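PDB 6YGQ: PA-I Galactophilic Lectin from Enterobacter cloacae, which probably binds galactose-containing sugars through a calcium ion, as in related PA-IL (LecA)-like lectins. Local coordinates for residues V30-T40 with T115-K126; A66-I74 with T82-A90. All blocks are in the same frame, centred on the assembly; numbering follows the deposited sequence.

Interaction 1 (V30-T40 with T115-K126); sequences VDAKNAEGTNT and TLFFADGKDQYK. With CA (calcium ion), chain E.
Thr38 pairs with Leu116 at the edge of a four-stranded antiparallel sheet, where strands 38-40 and 115-118 run at 158° with axes 4.9 Å apart at their closest. The sheet belongs to the all-beta, calcium-binding fold of the PA-IL-like lectins. Thr38 N donates to Leu116 O at 2.7 Å, Leu116 N returns a bond to Thr38 O, and Asn39 and Thr115 form the next, non-hydrogen-bonded pair. Before the strand, two type I turns, each with an Asx turn at its start (Asp31, Asn34), connect strand 24-31 to strand 38-44, and Ala32 to Ala35 pack on Tyr125. Val30 lies against strand 115-118: CG2 packs on Leu116 CB while CG1, anti to the backbone N (chi1 174°), lies against Phe118 N. The methyl of Ala32 sits over the centre of the Phe118 ring. The Tyr125 ring is clamped between Ala35 CA on one face, 3.7 Å from its centroid, and Asp120 CB on the other. Asp120 OD2 and Gln124 O bind the calcium ion, and Asn60, Asp127 and Asn128 complete the protein ligands. One water links the turns to the strand, donating to Asp31 O and Asn34 O and accepting from Phe118 N. Lys126 NZ reaches back to Lys33 O, and Tyr125 OH donates to Phe118 O at 2.6 Å, in the carbonyl plane.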
loop_
_atom_site.group_PDB
_atom_site.type_symbol
_atom_site.label_atom_id
_atom_site.label_comp_id
_atom_site.label_asym_id
_atom_site.label_seq_id
_atom_site.Cartn_x
_atom_site.Cartn_y
_atom_site.Cartn_z
ATOM N N VAL A 30 -9.883 1.267 -9.676
ATOM C CA VAL A 30 -9.071 1.408 -10.880
ATOM C C VAL A 30 -8.963 0.026 -11.516
ATOM O O VAL A 30 -8.388 -0.895 -10.921
ATOM C CB VAL A 30 -7.682 1.991 -10.569
ATOM C CG1 VAL A 30 -6.807 1.997 -11.817
ATOM C CG2 VAL A 30 -7.810 3.403 -10.001
ATOM N N ASP A 31 -9.532 -0.115 -12.713
ATOM C CA ASP A 31 -9.580 -1.380 -13.440
ATOM C C ASP A 31 -8.263 -1.610 -14.170
ATOM O O ASP A 31 -7.798 -0.745 -14.919
ATOM C CB ASP A 31 -10.758 -1.337 -14.422
ATOM C CG ASP A 31 -10.967 -2.639 -15.194
ATOM O OD1 ASP A 31 -10.114 -3.546 -15.168
ATOM O OD2 ASP A 31 -12.019 -2.737 -15.860
ATOM N N ALA A 32 -7.659 -2.778 -13.947
ATOM C CA ALA A 32 -6.374 -3.081 -14.565
ATOM C C ALA A 32 -6.465 -3.200 -16.081
ATOM O O ALA A 32 -5.436 -3.099 -16.759
ATOM C CB ALA A 32 -5.806 -4.375 -13.981
ATOM N N LYS A 33 -7.662 -3.406 -16.626
ATOM C CA LYS A 33 -7.849 -3.587 -18.058
ATOM C C LYS A 33 -8.158 -2.288 -18.793
ATOM O O LYS A 33 -8.295 -2.310 -20.023
ATOM C CB LYS A 33 -8.980 -4.595 -18.311
ATOM C CG LYS A 33 -8.510 -6.034 -18.478
ATOM C CD LYS A 33 -9.340 -7.021 -17.664
ATOM C CE LYS A 33 -10.828 -6.877 -17.918
ATOM N NZ LYS A 33 -11.550 -8.150 -17.645
ATOM N N ASN A 34 -8.261 -1.164 -18.085
ATOM C CA ASN A 34 -8.729 0.094 -18.668
ATOM C C ASN A 34 -7.536 1.001 -18.950
ATOM O O ASN A 34 -6.993 1.635 -18.044
ATOM C CB ASN A 34 -9.724 0.782 -17.739
ATOM C CG ASN A 34 -10.376 1.989 -18.382
ATOM O OD1 ASN A 34 -9.960 2.432 -19.450
ATOM N ND2 ASN A 34 -11.405 2.526 -17.736
ATOM N N ALA A 35 -7.155 1.095 -20.228
ATOM C CA ALA A 35 -6.001 1.909 -20.595
ATOM C C ALA A 35 -6.224 3.384 -20.283
ATOM O O ALA A 35 -5.256 4.122 -20.062
ATOM C CB ALA A 35 -5.681 1.733 -22.080
ATOM N N GLU A 36 -7.474 3.836 -20.267
ATOM C CA GLU A 36 -7.775 5.234 -19.999
ATOM C C GLU A 36 -7.874 5.547 -18.512
ATOM O O GLU A 36 -7.924 6.726 -18.145
ATOM C CB GLU A 36 -9.083 5.634 -20.691
ATOM C CG GLU A 36 -8.932 5.919 -22.179
ATOM C CD GLU A 36 -8.776 4.657 -23.010
ATOM O OE1 GLU A 36 -9.446 3.649 -22.698
ATOM O OE2 GLU A 36 -7.984 4.675 -23.976
ATOM N N GLY A 37 -7.902 4.529 -17.657
ATOM C CA GLY A 37 -7.968 4.743 -16.231
ATOM C C GLY A 37 -9.347 5.171 -15.768
ATOM O O GLY A 37 -10.323 5.205 -16.524
ATOM N N THR A 38 -9.415 5.501 -14.483
ATOM C CA THR A 38 -10.635 5.987 -13.859
ATOM C C THR A 38 -10.566 7.506 -13.769
ATOM O O THR A 38 -9.622 8.053 -13.189
ATOM C CB THR A 38 -10.822 5.383 -12.468
ATOM O OG1 THR A 38 -10.903 3.957 -12.574
ATOM C CG2 THR A 38 -12.090 5.923 -11.815
ATOM N N ASN A 39 -11.554 8.179 -14.352
ATOM C CA ASN A 39 -11.700 9.619 -14.188
ATOM C C ASN A 39 -12.399 9.862 -12.856
ATOM O O ASN A 39 -13.605 9.613 -12.730
ATOM C CB ASN A 39 -12.485 10.217 -15.354
ATOM C CG ASN A 39 -12.727 11.710 -15.197
ATOM O OD1 ASN A 39 -12.328 12.317 -14.203
ATOM N ND2 ASN A 39 -13.387 12.306 -16.180
ATOM N N THR A 40 -11.642 10.318 -11.855
ATOM C CA THR A 40 -12.216 10.536 -10.534
ATOM C C THR A 40 -13.174 11.720 -10.503
ATOM O O THR A 40 -13.983 11.821 -9.575
ATOM C CB THR A 40 -11.120 10.777 -9.489
ATOM O OG1 THR A 40 -10.539 12.074 -9.695
ATOM C CG2 THR A 40 -10.038 9.707 -9.564
ATOM N N THR A 115 -7.070 11.690 -12.871
ATOM C CA THR A 115 -7.302 10.331 -13.335
ATOM C C THR A 115 -6.324 9.400 -12.633
ATOM O O THR A 115 -5.177 9.773 -12.364
ATOM C CB THR A 115 -7.140 10.236 -14.852
ATOM O OG1 THR A 115 -8.285 10.827 -15.480
ATOM C CG2 THR A 115 -7.014 8.789 -15.306
ATOM N N LEU A 116 -6.793 8.202 -12.309
ATOM C CA LEU A 116 -5.972 7.151 -11.726
ATOM C C LEU A 116 -6.020 5.960 -12.670
ATOM O O LEU A 116 -7.102 5.570 -13.122
ATOM C CB LEU A 116 -6.470 6.780 -10.330
ATOM C CG LEU A 116 -6.435 7.936 -9.325
ATOM C CD1 LEU A 116 -7.319 7.654 -8.119
ATOM C CD2 LEU A 116 -5.002 8.212 -8.889
ATOM N N PHE A 117 -4.857 5.401 -12.993
ATOM C CA PHE A 117 -4.802 4.348 -13.993
ATOM C C PHE A 117 -3.776 3.295 -13.607
ATOM O O PHE A 117 -2.845 3.549 -12.838
ATOM C CB PHE A 117 -4.512 4.925 -15.402
ATOM C CG PHE A 117 -3.090 5.378 -15.616
ATOM C CD1 PHE A 117 -2.678 6.640 -15.220
ATOM C CD2 PHE A 117 -2.172 4.548 -16.240
ATOM C CE1 PHE A 117 -1.373 7.060 -15.428
ATOM C CE2 PHE A 117 -0.865 4.958 -16.447
ATOM C CZ PHE A 117 -0.466 6.216 -16.042
ATOM N N PHE A 118 -4.007 2.089 -14.123
ATOM C CA PHE A 118 -3.082 0.970 -14.019
ATOM C C PHE A 118 -2.083 1.060 -15.164
ATOM O O PHE A 118 -2.473 1.221 -16.325
ATOM C CB PHE A 118 -3.856 -0.350 -14.071
ATOM C CG PHE A 118 -2.993 -1.575 -13.972
ATOM C CD1 PHE A 118 -2.559 -2.227 -15.115
ATOM C CD2 PHE A 118 -2.634 -2.088 -12.736
ATOM C CE1 PHE A 118 -1.769 -3.360 -15.028
ATOM C CE2 PHE A 118 -1.843 -3.219 -12.643
ATOM C CZ PHE A 118 -1.412 -3.857 -13.792
ATOM N N ALA A 119 -0.798 0.966 -14.839
ATOM C CA ALA A 119 0.267 1.141 -15.817
ATOM C C ALA A 119 0.543 -0.178 -16.532
ATOM O O ALA A 119 0.872 -1.182 -15.892
ATOM C CB ALA A 119 1.536 1.656 -15.140
ATOM N N ASP A 120 0.421 -0.168 -17.857
ATOM C CA ASP A 120 0.755 -1.330 -18.667
ATOM C C ASP A 120 1.127 -0.838 -20.056
ATOM O O ASP A 120 0.905 0.324 -20.407
ATOM C CB ASP A 120 -0.399 -2.336 -18.724
ATOM C CG ASP A 120 0.062 -3.735 -19.107
ATOM O OD1 ASP A 120 1.283 -3.942 -19.277
ATOM O OD2 ASP A 120 -0.800 -4.629 -19.237
ATOM N N GLY A 121 1.709 -1.735 -20.844
ATOM C CA GLY A 121 2.123 -1.369 -22.180
ATOM C C GLY A 121 0.940 -1.036 -23.067
ATOM O O GLY A 121 -0.156 -1.576 -22.919
ATOM N N LYS A 122 1.173 -0.116 -23.999
ATOM C CA LYS A 122 0.153 0.234 -24.975
ATOM C C LYS A 122 -0.327 -1.018 -25.697
ATOM O O LYS A 122 0.477 -1.819 -26.182
ATOM C CB LYS A 122 0.710 1.247 -25.974
ATOM C CG LYS A 122 -0.346 1.914 -26.840
ATOM C CD LYS A 122 0.283 2.721 -27.968
ATOM C CE LYS A 122 -0.456 2.503 -29.280
ATOM N NZ LYS A 122 -0.085 1.211 -29.923
ATOM N N ASP A 123 -1.647 -1.190 -25.749
ATOM C CA ASP A 123 -2.292 -2.310 -26.426
ATOM C C ASP A 123 -1.978 -3.653 -25.779
ATOM O O ASP A 123 -2.057 -4.692 -26.440
ATOM C CB ASP A 123 -1.910 -2.351 -27.911
ATOM C CG ASP A 123 -2.419 -1.145 -28.677
ATOM O OD1 ASP A 123 -3.584 -0.751 -28.463
ATOM O OD2 ASP A 123 -1.651 -0.589 -29.491
ATOM N N GLN A 124 -1.626 -3.656 -24.493
ATOM C CA GLN A 124 -1.392 -4.888 -23.749
ATOM C C GLN A 124 -2.280 -4.974 -22.513
ATOM O O GLN A 124 -1.997 -5.756 -21.600
ATOM C CB GLN A 124 0.085 -5.000 -23.363
ATOM C CG GLN A 124 1.025 -5.086 -24.563
ATOM C CD GLN A 124 2.489 -5.177 -24.169
ATOM O OE1 GLN A 124 2.926 -4.550 -23.203
ATOM N NE2 GLN A 124 3.256 -5.959 -24.921
ATOM N N TYR A 125 -3.362 -4.199 -22.472
ATOM C CA TYR A 125 -4.180 -4.127 -21.273
ATOM C C TYR A 125 -5.205 -5.247 -21.171
ATOM O O TYR A 125 -5.634 -5.572 -20.059
ATOM C CB TYR A 125 -4.924 -2.786 -21.218
ATOM C CG TYR A 125 -4.142 -1.665 -20.581
ATOM C CD1 TYR A 125 -3.233 -0.925 -21.320
ATOM C CD2 TYR A 125 -4.315 -1.342 -19.241
ATOM C CE1 TYR A 125 -2.514 0.101 -20.745
ATOM C CE2 TYR A 125 -3.599 -0.317 -18.655
ATOM C CZ TYR A 125 -2.700 0.403 -19.415
ATOM O OH TYR A 125 -1.981 1.430 -18.851
ATOM N N LYS A 126 -5.613 -5.840 -22.284
ATOM C CA LYS A 126 -6.824 -6.647 -22.294
ATOM C C LYS A 126 -6.601 -8.100 -21.882
ATOM O O LYS A 126 -7.563 -8.876 -21.880
ATOM C CB LYS A 126 -7.479 -6.573 -23.676
ATOM C CG LYS A 126 -8.001 -5.170 -24.021
ATOM C CD LYS A 126 -8.799 -4.561 -22.866
ATOM C CE LYS A 126 -9.481 -3.259 -23.251
ATOM N NZ LYS A 126 -10.385 -2.784 -22.162
HETATM CA CA CA E . -1.033 -6.993 -19.978
HETATM O O HOH W 1 -6.540 1.602 -15.388
HETATM O O HOH W 2 -8.728 0.136 -22.440
HETATM O O HOH W 3 -2.648 3.747 -20.279
HETATM O O HOH W 4 1.371 -6.419 -20.135
HETATM O O HOH W 5 0.197 -8.619 -21.491
#

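Interaction 2 (A66-I74 with T82-A90); sequences ALTAPQGRI and TLRNPSLQA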
loop_
_atom_site.group_PDB
_atom_site.type_symbol
_atom_site.label_atom_id
_atom_site.label_comp_id
_atom_site.label_asym_id
_atom_site.label_seq_id
_atom_site.Cartn_x
_atom_site.Cartn_y
_atom_site.Cartn_z
ATOM N N ALA A 66 2.382 -13.048 -13.322
ATOM C CA ALA A 66 1.986 -11.741 -13.845
ATOM C C ALA A 66 1.055 -11.020 -12.867
ATOM O O ALA A 66 -0.066 -10.640 -13.198
ATOM C CB ALA A 66 1.332 -11.905 -15.213
ATOM N N LEU A 67 1.554 -10.823 -11.648
ATOM C CA LEU A 67 0.795 -10.218 -10.563
ATOM C C LEU A 67 1.404 -8.883 -10.153
ATOM O O LEU A 67 2.622 -8.695 -10.214
ATOM C CB LEU A 67 0.757 -11.138 -9.342
ATOM C CG LEU A 67 -0.509 -11.951 -9.085
ATOM C CD1 LEU A 67 -0.234 -12.938 -7.962
ATOM C CD2 LEU A 67 -1.687 -11.054 -8.749
ATOM N N THR A 68 0.545 -7.963 -9.709
ATOM C CA THR A 68 0.982 -6.654 -9.248
ATOM C C THR A 68 0.136 -6.200 -8.063
ATOM O O THR A 68 -1.016 -6.612 -7.911
ATOM C CB THR A 68 0.876 -5.574 -10.343
ATOM O OG1 THR A 68 -0.496 -5.180 -10.500
ATOM C CG2 THR A 68 1.412 -6.079 -11.667
ATOM N N ALA A 69 0.712 -5.353 -7.231
ATOM C CA ALA A 69 0.025 -4.540 -6.241
ATOM C C ALA A 69 0.161 -3.092 -6.677
ATOM O O ALA A 69 0.835 -2.790 -7.670
ATOM C CB ALA A 69 0.633 -4.760 -4.850
ATOM N N PRO A 70 -0.493 -2.148 -5.986
ATOM C CA PRO A 70 -0.267 -0.733 -6.346
ATOM C C PRO A 70 1.213 -0.389 -6.429
ATOM O O PRO A 70 1.630 0.369 -7.313
ATOM C CB PRO A 70 -0.987 0.034 -5.229
ATOM C CG PRO A 70 -2.098 -0.903 -4.815
ATOM C CD PRO A 70 -1.504 -2.289 -4.918
ATOM N N GLN A 71 2.025 -0.971 -5.548
ATOM C CA GLN A 71 3.469 -0.768 -5.539
ATOM C C GLN A 71 4.195 -1.476 -6.691
ATOM O O GLN A 71 5.430 -1.514 -6.659
ATOM C CB GLN A 71 4.043 -1.242 -4.202
ATOM C CG GLN A 71 3.713 -2.689 -3.863
ATOM C CD GLN A 71 4.292 -3.124 -2.532
ATOM O OE1 GLN A 71 4.448 -2.319 -1.614
ATOM N NE2 GLN A 71 4.620 -4.405 -2.421
ATOM N N GLY A 72 3.541 -2.040 -7.693
ATOM C CA GLY A 72 4.231 -2.595 -8.839
ATOM C C GLY A 72 4.184 -4.112 -8.868
ATOM O O GLY A 72 3.501 -4.767 -8.074
ATOM N N ARG A 73 4.938 -4.671 -9.811
ATOM C CA ARG A 73 4.914 -6.104 -10.052
ATOM C C ARG A 73 5.684 -6.853 -8.972
ATOM O O ARG A 73 6.594 -6.320 -8.329
ATOM C CB ARG A 73 5.496 -6.433 -11.429
ATOM C CG ARG A 73 7.015 -6.298 -11.561
ATOM C CD ARG A 73 7.469 -6.909 -12.884
ATOM N NE ARG A 73 8.886 -6.716 -13.191
ATOM C CZ ARG A 73 9.880 -7.379 -12.608
ATOM N NH1 ARG A 73 9.626 -8.269 -11.661
ATOM N NH2 ARG A 73 11.134 -7.143 -12.968
ATOM N N ILE A 74 5.315 -8.116 -8.787
ATOM C CA ILE A 74 5.960 -8.958 -7.785
ATOM C C ILE A 74 7.361 -9.317 -8.263
ATOM O O ILE A 74 7.599 -9.415 -9.476
ATOM C CB ILE A 74 5.144 -10.230 -7.495
ATOM C CG1 ILE A 74 5.019 -11.105 -8.745
ATOM C CG2 ILE A 74 3.767 -9.870 -6.958
ATOM C CD1 ILE A 74 4.566 -12.527 -8.444
ATOM N N THR A 82 12.630 -6.238 -4.018
ATOM C CA THR A 82 12.639 -4.785 -4.045
ATOM C C THR A 82 11.481 -4.280 -4.893
ATOM O O THR A 82 10.935 -5.002 -5.732
ATOM C CB THR A 82 13.965 -4.251 -4.604
ATOM O OG1 THR A 82 14.177 -4.781 -5.918
ATOM C CG2 THR A 82 15.126 -4.650 -3.701
ATOM N N LEU A 83 11.106 -3.025 -4.665
ATOM C CA LEU A 83 10.030 -2.412 -5.427
ATOM C C LEU A 83 10.531 -2.021 -6.807
ATOM O O LEU A 83 11.668 -1.572 -6.971
ATOM C CB LEU A 83 9.492 -1.179 -4.709
ATOM C CG LEU A 83 8.784 -1.412 -3.377
ATOM C CD1 LEU A 83 8.350 -0.070 -2.800
ATOM C CD2 LEU A 83 7.592 -2.339 -3.535
ATOM N N ARG A 84 9.678 -2.194 -7.811
ATOM C CA ARG A 84 9.980 -1.755 -9.157
ATOM C C ARG A 84 9.015 -0.616 -9.511
ATOM O O ARG A 84 8.566 0.110 -8.599
ATOM C CB ARG A 84 9.950 -2.965 -10.081
ATOM C CG ARG A 84 11.180 -3.854 -9.814
ATOM C CD ARG A 84 11.092 -5.274 -10.350
ATOM N NE ARG A 84 12.403 -5.924 -10.281
ATOM C CZ ARG A 84 12.844 -6.645 -9.252
ATOM N NH1 ARG A 84 12.082 -6.841 -8.181
ATOM N NH2 ARG A 84 14.055 -7.183 -9.296
ATOM N N ASN A 85 8.725 -0.429 -10.783
ATOM C CA ASN A 85 7.863 0.682 -11.164
ATOM C C ASN A 85 6.470 0.504 -10.560
ATOM O O ASN A 85 5.891 -0.586 -10.660
ATOM C CB ASN A 85 7.767 0.783 -12.686
ATOM C CG ASN A 85 9.088 1.162 -13.332
ATOM O OD1 ASN A 85 9.796 2.050 -12.853
ATOM N ND2 ASN A 85 9.427 0.488 -14.424
ATOM N N PRO A 86 5.897 1.539 -9.941
ATOM C CA PRO A 86 4.537 1.402 -9.403
ATOM C C PRO A 86 3.527 1.095 -10.498
ATOM O O PRO A 86 3.622 1.598 -11.619
ATOM C CB PRO A 86 4.266 2.768 -8.756
ATOM C CG PRO A 86 5.224 3.708 -9.424
ATOM C CD PRO A 86 6.451 2.886 -9.705
ATOM N N SER A 87 2.547 0.255 -10.159
ATOM C CA SER A 87 1.488 -0.073 -11.106
ATOM C C SER A 87 0.368 0.960 -11.085
ATOM O O SER A 87 -0.263 1.204 -12.120
ATOM C CB SER A 87 0.924 -1.462 -10.803
ATOM O OG SER A 87 1.858 -2.478 -11.125
ATOM N N LEU A 88 0.101 1.566 -9.931
ATOM C CA LEU A 88 -0.889 2.628 -9.838
ATOM C C LEU A 88 -0.211 3.973 -10.052
ATOM O O LEU A 88 0.758 4.311 -9.362
ATOM C CB LEU A 88 -1.600 2.619 -8.486
ATOM C CG LEU A 88 -2.621 3.746 -8.296
ATOM C CD1 LEU A 88 -3.777 3.604 -9.284
ATOM C CD2 LEU A 88 -3.132 3.770 -6.862
ATOM N N GLN A 89 -0.735 4.736 -11.002
ATOM C CA GLN A 89 -0.217 6.048 -11.339
ATOM C C GLN A 89 -1.381 7.016 -11.452
ATOM O O GLN A 89 -2.545 6.619 -11.556
ATOM C CB GLN A 89 0.582 6.005 -12.644
ATOM C CG GLN A 89 1.513 4.805 -12.722
ATOM C CD GLN A 89 2.801 5.103 -13.451
ATOM O OE1 GLN A 89 2.886 6.057 -14.227
ATOM N NE2 GLN A 89 3.815 4.279 -13.213
ATOM N N ALA A 90 -1.044 8.298 -11.406
ATOM C CA ALA A 90 -1.997 9.380 -11.573
ATOM C C ALA A 90 -1.722 10.069 -12.901
ATOM O O ALA A 90 -0.566 10.203 -13.315
ATOM C CB ALA A 90 -1.896 10.385 -10.423
HETATM O O HOH W 6 7.228 -3.789 -7.263
HETATM O O HOH W 7 6.000 -2.915 -11.850
HETATM O O HOH W 8 9.349 -6.263 -7.584
#
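Pro70 O takes two backbone bonds from the other segment: Leu88 N reaches it on a lone pair, in the carbonyl plane and almost straight (3.3 Å, 173°), while Ser87 N comes from above that plane at 3.0 Å. The acceptor lies in the type I turn 69-72 of a beta hairpin, so this double grip ties the hairpin tip to the start of strand 88-92. Pro70 CB also rests against Leu88 CB. Ser87 is the side chain that enters the hairpin. Its CB faces Ala69 O at 3.4 Å, and its OG, turned beside the backbone N (chi1 -70°), touches Thr68 CB from one strand and Gly72 CA from the other, each at 3.3 Å. Gly72 CA meets Asn85 O as well, a close approach of the two backbones. Farther out, Leu83 CD2 lies across the Gln71 side chain, nearest CD; the amide itself bonds to Asn101 and to Gly56 O of the second subunit. Arg84 CD sits over one face of the Arg73 guanidinium, toward its rim, with the two guanidinium planes 25° apart. Arg73 NH2 and Arg84 NE, both donors, approach to 3.2 Å without a hydrogen bond; Glu79 forms a salt bridge with Arg73 and probably offsets these like charges, while Arg84 NH1 bonds to Thr80 O. Three waters bridge the backbones, one joining Arg73 N to Asn85 O. Strand 67-69 of the hairpin pairs with strand 49-59, and its turn meets the start of strand 88-92, while Trp57 of the second subunit packs on Gln71 and Leu83.

Interaction 2 is nested along the chain inside the loop closed by interaction 1: 66-74 and 82-90 follow 30-40 and precede 115-126. Their centres are about 13 Å apart, and they meet in the four-stranded sheet, where strands 112-118 and 88-92 are neighbours. Ala119 N lies 2.8 Å from Ser87 O, a probable hydrogen bond, and Phe117 N probably bonds to Gln89 O. Phe118 CE2 packs on Thr68 OG1, joining this sheet to the hairpin of the other. Interaction 1 contributes two of the calcium ligands, Asp120 and Gln124, whereas interaction 2 reaches the second subunit, so the neighbouring strands connect the probable sugar-binding end with the dimer contact.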